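Local coordinates for protein aspartate-semialdehyde dehydrogenase (Candida albicans, PDB 3HSK) that makes L-aspartate semialdehyde by NADPH-dependent reductive dephosphorylation of 4-phospho-L-aspartate, the second step toward methionine, threonine and isoleucine, at residues 29-32 and 33-37; 72-75 and 76-79; 89-92 and 93-96. All blocks are in the same frame, centred on the assembly; numbering follows the deposited sequence.

How the contacts relate
All three contacts are local turns of the NADP-binding domain, and each takes its chemistry from its place there. Contact 1 is the buried one: the first turns of helix 30-39, with a run of i to i+4 main-chain bonds, one of them weak, and a cofactor at its start. Contact 2 lies at the surface, where the single-turn helix 75-78 has weak main-chain bonds and neighbouring carboxylates. Its one buried side chain, L73, packs on I36 and L37, so contacts 1 and 2 pack against each other, largely through aliphatic atoms. Contact 3, partly buried, touches neither; its nearest atoms are about 8 Å from contact 1. It is a 3-10 turn with an apolar inner side and a water-bridged outer one.

Contact 1 (29-32 and 33-37); sequences GSVG and QRFIL. With NAP (NADP nicotinamide-adenine-dinucleotide phosphate), chain C.
S30 OG lies over one face of the R34 guanidinium, one helical turn on, 3.1 Å from R34 NH1. The angle is too poor for a hydrogen bond, so this is polar packing above a flat group. With OG trans to the main-chain nitrogen (chi1 -178°), the hydroxyl is carried to the side where the extended arginine passes. V31 spreads over two partners. Its CG1 runs beside the F35 ring, 3.7 Å from CE2, both side chains pointing the same way, while CG2 comes obliquely to R34 NH2. G32 meets the same phenyl ring at its edge, its CA near the ring plane. On another flank of the helix, the CG1 and CD1 atoms of I36 lie against G32 O, and the aliphatic part of Q33 rests on G29 O, with CG 3.4 Å from that oxygen. The Q33 amide is held in place by bonds of OE1 to Q69 and K68 and of NE2 to the carbonyls of T28 and S66.

Beneath the side chains, Q33 N bonds to G29 O at 2.8 Å and F35 N to V31 O at 3.0 Å. G29, the N-cap, and S30 turn their amides to NADP: S30 N reaches O2N of the diphosphate at 3.2 Å, and G29 N makes a weak bond to the ribose O3B. The positive end of the helix dipole probably favours the negative diphosphate here. This is the glycine-rich turn of a Rossmann fold, in which helix 30-39 links strands 20-25 and 45-52. I36 packs on strand 45-52, F35 meets F98 of strand 96-99, and V31, R34 and F35 lie along helix 364-376.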
# COMPACT_ATOMS: atom_id res chain seq x y z
N GLY A 29 0.25 17.37 -25.06
CA GLY A 29 0.63 16.62 -23.87
C GLY A 29 -0.18 15.36 -23.67
O GLY A 29 -1.19 15.14 -24.36
N SER A 30 0.25 14.55 -22.70
CA SER A 30 -0.37 13.26 -22.40
C SER A 30 -1.88 13.33 -22.13
O SER A 30 -2.66 12.62 -22.77
CB SER A 30 0.35 12.60 -21.21
OG SER A 30 -0.20 11.33 -20.93
N VAL A 31 -2.29 14.19 -21.19
CA VAL A 31 -3.70 14.40 -20.86
C VAL A 31 -4.45 15.01 -22.05
O VAL A 31 -5.58 14.60 -22.36
CB VAL A 31 -3.87 15.27 -19.58
CG1 VAL A 31 -5.31 15.74 -19.40
CG2 VAL A 31 -3.42 14.50 -18.34
N GLY A 32 -3.81 15.97 -22.72
CA GLY A 32 -4.34 16.58 -23.94
C GLY A 32 -4.66 15.59 -25.04
O GLY A 32 -5.68 15.72 -25.72
N GLN A 33 -3.79 14.59 -25.21
CA GLN A 33 -3.99 13.52 -26.19
C GLN A 33 -5.28 12.75 -25.91
O GLN A 33 -6.11 12.57 -26.80
CB GLN A 33 -2.80 12.55 -26.20
CG GLN A 33 -1.56 13.04 -26.95
CD GLN A 33 -0.35 12.11 -26.83
OE1 GLN A 33 -0.49 10.90 -26.72
NE2 GLN A 33 0.84 12.70 -26.84
N ARG A 34 -5.44 12.34 -24.65
CA ARG A 34 -6.62 11.58 -24.20
C ARG A 34 -7.92 12.38 -24.32
O ARG A 34 -8.97 11.80 -24.62
CB ARG A 34 -6.42 11.06 -22.77
CG ARG A 34 -5.12 10.29 -22.57
CD ARG A 34 -5.11 9.54 -21.26
NE ARG A 34 -3.75 9.19 -20.84
CZ ARG A 34 -3.16 9.61 -19.72
NH1 ARG A 34 -1.92 9.23 -19.45
NH2 ARG A 34 -3.80 10.40 -18.86
N PHE A 35 -7.85 13.69 -24.09
CA PHE A 35 -8.99 14.58 -24.35
C PHE A 35 -9.47 14.49 -25.79
O PHE A 35 -10.64 14.24 -26.04
CB PHE A 35 -8.65 16.04 -24.03
CG PHE A 35 -9.06 16.47 -22.65
CD1 PHE A 35 -10.39 16.41 -22.25
CD2 PHE A 35 -8.11 16.95 -21.75
CE1 PHE A 35 -10.76 16.80 -20.98
CE2 PHE A 35 -8.48 17.35 -20.47
CZ PHE A 35 -9.81 17.28 -20.09
N ILE A 36 -8.54 14.70 -26.73
CA ILE A 36 -8.85 14.68 -28.16
C ILE A 36 -9.32 13.29 -28.60
O ILE A 36 -10.26 13.17 -29.39
CB ILE A 36 -7.65 15.15 -29.01
CG1 ILE A 36 -7.23 16.57 -28.61
CG2 ILE A 36 -7.97 15.09 -30.51
CD1 ILE A 36 -5.81 16.94 -28.97
N LEU A 37 -8.67 12.25 -28.07
CA LEU A 37 -9.05 10.87 -28.36
C LEU A 37 -10.51 10.61 -27.98
O LEU A 37 -11.27 10.05 -28.77
CB LEU A 37 -8.11 9.88 -27.65
CG LEU A 37 -8.24 8.39 -28.00
CD1 LEU A 37 -7.61 8.08 -29.35
CD2 LEU A 37 -7.62 7.51 -26.92
PA NAP C . 4.18 19.30 -21.05
O1A NAP C . 4.40 18.73 -22.40
O2A NAP C . 5.40 20.01 -20.58
O5B NAP C . 2.92 20.30 -21.07
C5B NAP C . 1.64 19.82 -21.39
C4B NAP C . 1.09 20.66 -22.53
O4B NAP C . 1.36 22.03 -22.28
C3B NAP C . 1.76 20.30 -23.86
O3B NAP C . 0.78 20.09 -24.84
C2B NAP C . 2.60 21.52 -24.19
O2B NAP C . 2.67 21.77 -25.57
C1B NAP C . 1.91 22.64 -23.44
N9A NAP C . 2.86 23.72 -23.12
C8A NAP C . 4.07 23.62 -22.48
N7A NAP C . 4.62 24.85 -22.40
C5A NAP C . 3.79 25.74 -22.99
C6A NAP C . 3.86 27.11 -23.19
N6A NAP C . 4.92 27.80 -22.76
N1A NAP C . 2.83 27.77 -23.83
C2A NAP C . 1.72 27.06 -24.28
N3A NAP C . 1.66 25.70 -24.08
C4A NAP C . 2.67 25.04 -23.44
O3 NAP C . 3.75 18.15 -20.01
PN NAP C . 3.32 16.61 -20.22
O1N NAP C . 3.42 15.94 -18.90
O2N NAP C . 2.05 16.55 -20.97
O5D NAP C . 4.50 16.04 -21.17
C5D NAP C . 4.62 14.65 -21.39
C4D NAP C . 5.77 14.02 -20.59
O4D NAP C . 6.62 13.31 -21.49
C3D NAP C . 6.65 15.00 -19.83
O3D NAP C . 6.35 15.01 -18.45
C2D NAP C . 8.08 14.55 -20.09
O2D NAP C . 8.57 13.78 -19.02
C1D NAP C . 7.98 13.68 -21.34
N1N NAP C . 8.49 14.39 -22.54
C2N NAP C . 9.70 14.00 -23.07
C3N NAP C . 10.22 14.63 -24.21
C7N NAP C . 11.36 14.00 -24.95
O7N NAP C . 12.14 14.78 -25.83
N7N NAP C . 11.62 12.70 -24.77
C4N NAP C . 9.50 15.67 -24.80
C5N NAP C . 8.27 16.06 -24.27
C6N NAP C . 7.78 15.41 -23.14
P2B NAP C . 4.05 21.55 -26.37
O1X NAP C . 4.08 22.53 -27.51
O2X NAP C . 4.11 20.14 -26.90
O3X NAP C . 5.25 21.77 -25.47

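Contact 2 (72-75 and 76-79); sequences TLPE and TEQD
The main-chain N-H of Q78 donates to P74 O at 3.1 Å; one residue on, D79 N reaches E75 O at the same distance of 3.1 Å. Both bonds are weak, with strongly bent N-H...O angles, and the helix they belong to is a single turn. P74 takes the N-cap position, immediately before the first helical residue.

The carbonyl oxygen of E75 has a second neighbour in D79 OD2, 3.4 Å away; both are acceptors, so with the acid charged they gain no hydrogen bond here, and the approach is probably mildly unfavourable. The side chains of the same pair cross obliquely, with E75 OE2 4.0 Å from D79 OD2 and the carboxylate planes 78° apart. Such proximity could raise their proton affinity slightly, an effect that solvent at exposed E75 would probably damp. The side chain of D79 also touches K60 and K62, lysines whose charge might partly offset it.

Further round the turn, E77 folds back on the proline. A bend at chi2 (77°) swings its carboxylate toward the pyrrolidine ring, where OE1 approaches P74 CG to 3.1 Å, an oxygen laid against a ring CH2. The stem of the same glutamate serves the apolar side: E77 CB packs on L73 CG at 4.1 Å, the two side chains crossing at about a right angle. L73 is the buried member of the group, lodged among I36 and L37 of helix 30-39, Y61 and W67.

A main-chain hydrogen bond between Q78 and K62 ties this turn to the short helix 61-64. Together they exemplify an irregular beta-alpha-beta crossover of a Rossmann-type domain: between the neighbouring parallel strands 45-52 and 83-84, brief helical turns and loops stand where a single long helix often runs.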
# COMPACT_ATOMS: atom_id res chain seq x y z
N THR A 72 -4.84 4.62 -32.17
CA THR A 72 -4.57 5.67 -33.16
C THR A 72 -5.72 6.66 -33.27
O THR A 72 -6.86 6.37 -32.88
CB THR A 72 -4.22 5.09 -34.56
OG1 THR A 72 -5.01 3.93 -34.84
CG2 THR A 72 -2.74 4.73 -34.64
N LEU A 73 -5.41 7.84 -33.82
CA LEU A 73 -6.36 8.93 -33.94
C LEU A 73 -6.81 9.06 -35.40
O LEU A 73 -5.99 8.91 -36.30
CB LEU A 73 -5.70 10.23 -33.46
CG LEU A 73 -6.51 11.43 -32.98
CD1 LEU A 73 -7.34 11.11 -31.75
CD2 LEU A 73 -5.57 12.58 -32.69
N PRO A 74 -8.11 9.33 -35.63
CA PRO A 74 -8.63 9.55 -36.99
C PRO A 74 -7.89 10.64 -37.75
O PRO A 74 -7.29 11.53 -37.14
CB PRO A 74 -10.10 9.96 -36.76
CG PRO A 74 -10.21 10.26 -35.31
CD PRO A 74 -9.18 9.43 -34.62
N GLU A 75 -7.96 10.58 -39.08
CA GLU A 75 -7.19 11.45 -39.97
C GLU A 75 -7.62 12.92 -39.88
O GLU A 75 -6.79 13.83 -39.93
CB GLU A 75 -7.28 10.95 -41.41
CG GLU A 75 -6.10 11.34 -42.30
CD GLU A 75 -6.28 10.94 -43.76
OE1 GLU A 75 -6.77 9.82 -44.02
OE2 GLU A 75 -5.91 11.74 -44.64
N THR A 76 -8.93 13.14 -39.75
CA THR A 76 -9.49 14.50 -39.68
C THR A 76 -8.98 15.29 -38.47
O THR A 76 -8.68 16.48 -38.57
CB THR A 76 -11.06 14.49 -39.78
OG1 THR A 76 -11.58 15.74 -39.30
CG2 THR A 76 -11.66 13.34 -38.98
N GLU A 77 -8.86 14.61 -37.33
CA GLU A 77 -8.24 15.19 -36.14
C GLU A 77 -6.72 15.29 -36.27
O GLU A 77 -6.09 16.16 -35.68
CB GLU A 77 -8.60 14.39 -34.89
CG GLU A 77 -9.92 14.78 -34.23
CD GLU A 77 -11.14 14.26 -34.97
OE1 GLU A 77 -11.03 13.24 -35.68
OE2 GLU A 77 -12.23 14.86 -34.82
N GLN A 78 -6.15 14.38 -37.06
CA GLN A 78 -4.70 14.28 -37.25
C GLN A 78 -4.15 15.48 -38.01
O GLN A 78 -3.00 15.88 -37.81
CB GLN A 78 -4.38 12.99 -38.00
CG GLN A 78 -3.40 12.06 -37.31
CD GLN A 78 -3.22 10.75 -38.06
OE1 GLN A 78 -4.17 9.98 -38.22
NE2 GLN A 78 -2.00 10.49 -38.53
N ASP A 79 -4.98 16.05 -38.88
CA ASP A 79 -4.59 17.16 -39.76
C ASP A 79 -4.88 18.55 -39.20
O ASP A 79 -4.50 19.55 -39.81
CB ASP A 79 -5.26 17.02 -41.14
CG ASP A 79 -4.87 15.73 -41.87
OD1 ASP A 79 -3.79 15.16 -41.59
OD2 ASP A 79 -5.65 15.30 -42.75

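Contact 3 (89-92 and 93-96); sequences GNFL and ECDV
On its buried side this turn sets the C94 thiol beside the F91 ring. The sulfur lies there loosely, SG 4.4 Å from F91 CD1 in an oblique approach to the ring and 3.4 Å from N90 O; the tightness comes from the surroundings. A49 of strand 45-52 packs against both residues, L25 touches the phenyl ring, and F113 meets that ring edge-to-face. The thiol turns inward because SG sits beside its own main-chain nitrogen and trans to the carbonyl carbon (chi1 -61°). C94 N donates to F91 O at 3.3 Å, and a second three-residue link, E93 N to N90 O at 3.0 Å, completes the turn. The N90 oxygen also receives a weak bond from H48.

The outer side is looser and wetter. E93 extends along the surface, its CG 3.4 Å from G89 O, and its carboxylate does not bond directly to the N90 amide: N90 OD1 and E93 OE1 are 4.0 Å apart, with the two planes 68° from parallel. A water spans the pair, giving one proton to N90 OD1 at 2.8 Å and, more weakly, another to E93 OE2.

Successive i to i+3 bonds mark a 3-10 turn, here the approach to strand 96-99, where V96 pairs with G23. The segment belongs to the long return from edge strand 83-84, past strands 45-52 and 20-25, to the other half of the sheet: the crossover from the third strand to the fourth, in the order 3-2-1-4, characteristic of the Rossmann fold.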
# COMPACT_ATOMS: atom_id res chain seq x y z
N GLY A 89 -9.44 33.90 -32.17
CA GLY A 89 -9.90 33.19 -33.36
C GLY A 89 -10.85 32.05 -33.06
O GLY A 89 -12.00 32.27 -32.67
N ASN A 90 -10.36 30.82 -33.24
CA ASN A 90 -11.16 29.61 -33.02
C ASN A 90 -11.48 29.36 -31.56
O ASN A 90 -12.55 28.84 -31.23
CB ASN A 90 -10.46 28.38 -33.62
CG ASN A 90 -10.52 28.35 -35.14
OD1 ASN A 90 -11.50 28.79 -35.76
ND2 ASN A 90 -9.47 27.83 -35.76
N PHE A 91 -10.55 29.73 -30.68
CA PHE A 91 -10.73 29.56 -29.24
C PHE A 91 -11.88 30.40 -28.68
O PHE A 91 -12.61 29.95 -27.80
CB PHE A 91 -9.43 29.82 -28.47
CG PHE A 91 -8.54 28.62 -28.35
CD1 PHE A 91 -8.99 27.47 -27.70
CD2 PHE A 91 -7.26 28.63 -28.87
CE1 PHE A 91 -8.18 26.34 -27.58
CE2 PHE A 91 -6.43 27.51 -28.76
CZ PHE A 91 -6.90 26.36 -28.11
N LEU A 92 -12.05 31.61 -29.22
CA LEU A 92 -13.18 32.46 -28.84
C LEU A 92 -14.53 31.90 -29.32
O LEU A 92 -15.59 32.36 -28.88
CB LEU A 92 -12.99 33.89 -29.34
CG LEU A 92 -12.46 34.91 -28.33
CD1 LEU A 92 -11.93 36.16 -29.04
CD2 LEU A 92 -13.53 35.28 -27.30
N GLU A 93 -14.47 30.90 -30.19
CA GLU A 93 -15.67 30.29 -30.76
C GLU A 93 -16.10 29.02 -30.03
O GLU A 93 -17.18 28.48 -30.29
CB GLU A 93 -15.47 30.00 -32.26
CG GLU A 93 -15.17 31.24 -33.11
CD GLU A 93 -15.19 30.96 -34.60
OE1 GLU A 93 -15.27 29.78 -35.01
OE2 GLU A 93 -15.15 31.94 -35.38
N CYS A 94 -15.24 28.54 -29.12
CA CYS A 94 -15.51 27.31 -28.36
C CYS A 94 -16.46 27.55 -27.20
O CYS A 94 -16.29 28.50 -26.42
CB CYS A 94 -14.21 26.72 -27.81
SG CYS A 94 -13.02 26.26 -29.05
N ASP A 95 -17.45 26.67 -27.09
CA ASP A 95 -18.41 26.66 -25.98
C ASP A 95 -17.78 26.15 -24.68
O ASP A 95 -18.25 26.47 -23.59
CB ASP A 95 -19.61 25.79 -26.35
CG ASP A 95 -20.42 26.36 -27.51
OD1 ASP A 95 -20.94 27.49 -27.37
OD2 ASP A 95 -20.54 25.69 -28.55
N VAL A 96 -16.74 25.32 -24.82
CA VAL A 96 -16.01 24.75 -23.69
C VAL A 96 -14.55 24.49 -24.07
O VAL A 96 -14.26 24.03 -25.17
CB VAL A 96 -16.69 23.44 -23.16
CG1 VAL A 96 -16.53 22.28 -24.14
CG2 VAL A 96 -16.14 23.08 -21.78
O HOH W 1 -13.06 30.65 -37.09